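Local coordinates for protein glycoside hydrolase (Streptococcus pneumoniae serotype 4, PDB 6ORH) that probably acts as a retaining family 29 alpha-L-fucosidase, hydrolysing terminal alpha-linked fucose from host-derived glycans, at residues L223-N228 with L387-A392; L381-K386 with H411-K416. The protein carries 2 engineered substitutions. All coordinates share one frame; numbering follows the deposited sequence.

Interaction 1: residues L223-N228 with L387-A392; sequences LWQKVN and LGQRIA
The interface between the catalytic TIM barrel and the C-terminal F5/8 type C module is bridged here by the primary amide of Gln389, which reads the backbone of Leu223 and Gln225. A carboxamide can mimic a peptide group, giving and taking one hydrogen bond at once. Its NE2 donates to Leu223 O at 2.9 Å, with the acceptor almost in the amide plane, while OE1 receives Gln225 N, also at 2.9 Å, in the carbonyl plane on a lone pair. With CG anti to the backbone N (chi1 -172°) and the chain extended beyond it, Gln389 carries this amide to the peptides flanking Trp224. The two bonds fix its rotation, and a water donates to OE1 and, weakly, to Gln225 O. The Trp224 indole crosses the same side chain obliquely, CE3 lying 3.6 Å from Gln389 CD, its ring plane 40° from that of the amide. At the ring edge CZ2 meets Ala392 CB at 3.7 Å, and Arg390 O lies in the ring plane near CH2. A second water links Lys226 NZ to Gln389 O; the same ammonium also bonds Pro246 O and Gln437 OE1. Gln225, the centre of an inverse gamma turn, sends its own amide to Gly254 and Thr290. Strand 226-227 pairs antiparallel with strand 250-259 on the barrel side, whereas Ile391 and Ala392 begin strand 391-400 and pack on strand 428-436.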
# COMPACT_ATOMS: atom_id res chain seq x y z
N LEU A 223 -3.38 -0.62 -10.19
CA LEU A 223 -4.59 -1.36 -10.53
C LEU A 223 -4.91 -1.12 -12.00
O LEU A 223 -5.46 -0.07 -12.36
CB LEU A 223 -5.79 -0.99 -9.64
CG LEU A 223 -7.11 -1.69 -10.07
CD1 LEU A 223 -7.01 -3.21 -9.94
CD2 LEU A 223 -8.34 -1.14 -9.32
N TRP A 224 -4.57 -2.11 -12.84
CA TRP A 224 -5.03 -2.16 -14.22
C TRP A 224 -6.40 -2.84 -14.25
O TRP A 224 -6.55 -3.97 -13.74
CB TRP A 224 -4.01 -2.94 -15.07
CG TRP A 224 -2.67 -2.28 -15.09
CD1 TRP A 224 -1.54 -2.58 -14.36
CD2 TRP A 224 -2.33 -1.16 -15.92
NE1 TRP A 224 -0.51 -1.71 -14.68
CE2 TRP A 224 -0.98 -0.84 -15.64
CE3 TRP A 224 -3.07 -0.39 -16.84
CZ2 TRP A 224 -0.34 0.24 -16.25
CZ3 TRP A 224 -2.42 0.65 -17.49
CH2 TRP A 224 -1.08 0.94 -17.19
N GLN A 225 -7.40 -2.13 -14.77
CA GLN A 225 -8.75 -2.70 -14.86
C GLN A 225 -8.86 -3.50 -16.16
O GLN A 225 -9.67 -3.19 -17.04
CB GLN A 225 -9.80 -1.58 -14.78
CG GLN A 225 -9.82 -0.89 -13.42
CD GLN A 225 -10.49 -1.71 -12.34
OE1 GLN A 225 -10.22 -2.89 -12.12
NE2 GLN A 225 -11.40 -1.07 -11.60
N LYS A 226 -8.02 -4.53 -16.26
CA LYS A 226 -7.95 -5.37 -17.47
C LYS A 226 -7.16 -6.62 -17.09
O LYS A 226 -6.26 -6.55 -16.24
CB LYS A 226 -7.29 -4.62 -18.66
CG LYS A 226 -5.93 -3.98 -18.41
CD LYS A 226 -5.38 -3.36 -19.71
CE LYS A 226 -4.04 -2.66 -19.52
NZ LYS A 226 -3.50 -2.13 -20.82
N VAL A 227 -7.48 -7.74 -17.76
CA VAL A 227 -6.82 -9.03 -17.53
C VAL A 227 -6.89 -9.82 -18.83
O VAL A 227 -7.62 -9.45 -19.73
CB VAL A 227 -7.53 -9.83 -16.42
CG1 VAL A 227 -7.32 -9.24 -15.02
CG2 VAL A 227 -9.00 -10.09 -16.72
N ASN A 228 -6.13 -10.92 -18.88
CA ASN A 228 -6.28 -11.95 -19.89
C ASN A 228 -7.10 -13.08 -19.27
O ASN A 228 -6.70 -13.60 -18.23
CB ASN A 228 -4.88 -12.41 -20.30
CG ASN A 228 -4.95 -13.41 -21.43
OD1 ASN A 228 -5.89 -14.20 -21.51
ND2 ASN A 228 -3.95 -13.37 -22.32
N LEU A 387 -11.23 5.98 -23.87
CA LEU A 387 -10.10 5.86 -24.78
C LEU A 387 -9.04 4.88 -24.24
O LEU A 387 -7.93 4.76 -24.78
CB LEU A 387 -9.53 7.26 -25.04
CG LEU A 387 -10.31 8.07 -26.08
CD1 LEU A 387 -10.16 9.56 -25.84
CD2 LEU A 387 -9.89 7.70 -27.50
N GLY A 388 -9.40 4.16 -23.17
CA GLY A 388 -8.52 3.14 -22.61
C GLY A 388 -7.61 3.64 -21.48
O GLY A 388 -7.23 4.82 -21.41
N GLN A 389 -7.25 2.74 -20.56
CA GLN A 389 -6.39 3.09 -19.44
C GLN A 389 -4.93 3.12 -19.89
O GLN A 389 -4.47 2.21 -20.60
CB GLN A 389 -6.56 2.00 -18.36
CG GLN A 389 -5.87 2.33 -17.03
CD GLN A 389 -6.13 1.33 -15.93
OE1 GLN A 389 -6.85 0.35 -16.14
NE2 GLN A 389 -5.56 1.58 -14.75
N ARG A 390 -4.17 4.14 -19.45
CA ARG A 390 -2.84 4.36 -20.04
C ARG A 390 -1.75 4.61 -19.01
O ARG A 390 -0.65 4.07 -19.14
CB ARG A 390 -2.90 5.58 -20.99
CG ARG A 390 -3.91 5.42 -22.12
CD ARG A 390 -4.20 6.76 -22.84
NE ARG A 390 -5.14 6.46 -23.90
CZ ARG A 390 -5.01 6.80 -25.19
NH1 ARG A 390 -3.99 7.55 -25.60
NH2 ARG A 390 -5.92 6.41 -26.05
N ILE A 391 -2.02 5.43 -17.98
CA ILE A 391 -0.96 5.93 -17.11
C ILE A 391 -0.43 4.80 -16.23
O ILE A 391 -1.24 4.09 -15.64
CB ILE A 391 -1.43 7.13 -16.27
CG1 ILE A 391 -1.64 8.32 -17.21
CG2 ILE A 391 -0.41 7.46 -15.19
CD1 ILE A 391 -2.45 9.46 -16.58
N ALA A 392 0.89 4.69 -16.14
CA ALA A 392 1.52 3.64 -15.34
C ALA A 392 2.36 4.19 -14.20
O ALA A 392 2.77 3.42 -13.31
CB ALA A 392 2.35 2.76 -16.27
O HOH W 1 -8.07 -1.05 -18.27
O HOH W 2 -5.37 -0.18 -21.51

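Interaction 2: residues L381-K386 with H411-K416; sequences LREDLK and HTVGYK
Leu381, on strand 378-382, sets CB 3.9 Å from Val413 CG1, the two side chains crossing at about a right angle, and its O receives a CA-H...O contact from Lys416. Arg382 runs beside both Tyr415 and Lys416 and points the same way; its CG lies 3.2 Å from Tyr415 O. Like charges approach at its tip, where Arg382 NH2 is 4.1 Å from Lys416 NZ, but a water accepts from both, and salt bridges of Arg382 to Glu380 and of Lys416 to Glu22 should offset the repulsion. Another water joins Arg382 NH1 to Tyr415 OH. These residues belong to a beta-sandwich of the galactose-binding type, in which the 411-416 loop passes from strand 403-410 in one sheet to strand 417-426 in the other. Glu383 grips that loop twice at Gly414: its N donates to Gly414 O at 3.0 Å, and its OE1 takes Gly414 N at 2.8 Å on the anti lone pair. Gly414 has positive phi, which favours glycine. A water that donates to OE1 accepts from Val413 N. After Asp384, whose OD1 forms an Asx turn with Lys386 N, Leu385 places CD1 3.9 Å from Tyr415 CB and at the edge of its ring.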
# COMPACT_ATOMS: atom_id res chain seq x y z
N LEU A 381 -7.24 12.56 -9.55
CA LEU A 381 -6.95 12.59 -10.97
C LEU A 381 -7.92 11.60 -11.63
O LEU A 381 -8.24 10.57 -11.02
CB LEU A 381 -5.51 12.09 -11.20
CG LEU A 381 -4.38 12.82 -10.46
CD1 LEU A 381 -3.04 12.15 -10.78
CD2 LEU A 381 -4.34 14.29 -10.84
N ARG A 382 -8.34 11.86 -12.87
CA ARG A 382 -9.16 10.89 -13.61
C ARG A 382 -8.69 10.78 -15.05
O ARG A 382 -8.43 11.79 -15.74
CB ARG A 382 -10.63 11.32 -13.67
CG ARG A 382 -11.31 11.43 -12.31
CD ARG A 382 -12.82 11.44 -12.51
NE ARG A 382 -13.52 11.68 -11.26
CZ ARG A 382 -14.84 11.51 -11.12
NH1 ARG A 382 -15.54 11.09 -12.15
NH2 ARG A 382 -15.42 11.74 -9.96
N GLU A 383 -8.61 9.54 -15.54
CA GLU A 383 -8.34 9.29 -16.95
C GLU A 383 -9.63 9.32 -17.75
O GLU A 383 -10.72 9.45 -17.18
CB GLU A 383 -7.65 7.94 -17.18
CG GLU A 383 -6.18 8.01 -16.87
CD GLU A 383 -5.45 6.71 -17.15
OE1 GLU A 383 -5.57 5.79 -16.30
OE2 GLU A 383 -4.70 6.67 -18.14
N ASP A 384 -9.52 9.24 -19.07
CA ASP A 384 -10.72 9.09 -19.88
C ASP A 384 -10.79 7.66 -20.40
O ASP A 384 -10.21 7.35 -21.44
CB ASP A 384 -10.76 10.09 -21.04
CG ASP A 384 -12.00 9.97 -21.92
OD1 ASP A 384 -12.88 9.10 -21.66
OD2 ASP A 384 -12.08 10.75 -22.89
N LEU A 385 -11.47 6.79 -19.66
CA LEU A 385 -11.33 5.37 -19.97
C LEU A 385 -12.09 4.99 -21.23
O LEU A 385 -11.92 3.87 -21.70
CB LEU A 385 -11.75 4.51 -18.76
CG LEU A 385 -10.89 4.60 -17.51
CD1 LEU A 385 -11.31 3.52 -16.52
CD2 LEU A 385 -9.38 4.51 -17.80
N LYS A 386 -12.91 5.90 -21.79
CA LYS A 386 -13.50 5.59 -23.09
C LYS A 386 -12.41 5.44 -24.14
O LYS A 386 -12.65 4.86 -25.21
CB LYS A 386 -14.43 6.72 -23.54
CG LYS A 386 -15.63 6.90 -22.62
CD LYS A 386 -16.48 8.12 -22.93
CE LYS A 386 -17.72 8.12 -22.06
NZ LYS A 386 -18.85 8.83 -22.71
N HIS A 411 1.20 4.53 -9.15
CA HIS A 411 1.32 3.88 -10.44
C HIS A 411 0.19 4.33 -11.36
O HIS A 411 0.39 5.24 -12.19
CB HIS A 411 1.29 2.34 -10.24
CG HIS A 411 2.47 1.79 -9.52
ND1 HIS A 411 3.45 1.06 -10.15
CD2 HIS A 411 2.80 1.82 -8.21
CE1 HIS A 411 4.35 0.67 -9.26
NE2 HIS A 411 3.97 1.13 -8.07
N THR A 412 -0.98 3.69 -11.24
CA THR A 412 -2.11 3.94 -12.13
C THR A 412 -2.97 5.11 -11.64
O THR A 412 -2.91 5.55 -10.48
CB THR A 412 -2.97 2.67 -12.25
OG1 THR A 412 -3.17 2.17 -10.91
CG2 THR A 412 -2.29 1.60 -13.08
N VAL A 413 -3.79 5.59 -12.58
CA VAL A 413 -4.84 6.54 -12.28
C VAL A 413 -6.18 5.81 -12.44
O VAL A 413 -6.90 5.62 -11.46
CB VAL A 413 -4.69 7.79 -13.18
CG1 VAL A 413 -5.91 8.71 -13.05
CG2 VAL A 413 -3.43 8.59 -12.82
N GLY A 414 -6.52 5.42 -13.67
CA GLY A 414 -7.77 4.71 -13.91
C GLY A 414 -8.97 5.67 -13.97
O GLY A 414 -8.82 6.86 -14.28
N TYR A 415 -10.16 5.16 -13.62
CA TYR A 415 -11.36 5.97 -13.67
C TYR A 415 -11.23 7.17 -12.72
O TYR A 415 -11.68 8.29 -13.02
CB TYR A 415 -12.56 5.13 -13.23
CG TYR A 415 -13.86 5.85 -13.49
CD1 TYR A 415 -14.45 5.78 -14.74
CD2 TYR A 415 -14.45 6.60 -12.48
CE1 TYR A 415 -15.62 6.47 -15.01
CE2 TYR A 415 -15.63 7.30 -12.73
CZ TYR A 415 -16.19 7.24 -14.00
OH TYR A 415 -17.38 7.85 -14.29
N LYS A 416 -10.66 6.90 -11.55
CA LYS A 416 -10.53 7.92 -10.52
C LYS A 416 -9.49 7.45 -9.52
O LYS A 416 -9.56 6.34 -9.02
CB LYS A 416 -11.87 8.06 -9.80
CG LYS A 416 -11.85 8.89 -8.51
CD LYS A 416 -13.29 9.12 -8.04
CE LYS A 416 -13.39 9.73 -6.65
NZ LYS A 416 -14.81 9.98 -6.30
O HOH W 3 -14.81 12.71 -7.13
O HOH W 4 -18.27 9.85 -12.55
O HOH W 5 -3.89 4.08 -15.11
O HOH W 6 -12.76 8.75 -15.51

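Overall arrangement
From the N terminus, the chain leaves segment 223-228 in the catalytic barrel, completes that domain and enters the beta-sandwich, reaching 381-386 before 387-392. There interaction 1 closes a loop of 158 residues; interaction 2, whose first segment lies inside that loop, closes only later, at 411-416, so the two cross. The contacts illustrate how a contact between domains can rest on a contact within one of them: interaction 2 joins segments within the sandwich, and interaction 1 ties the sandwich to the barrel. They also touch directly, with Leu223 N probably hydrogen-bonded to Thr412 OG1 and Arg390 N to Glu383 OE2. His411 reaches further, bonding to His243 of the second subunit.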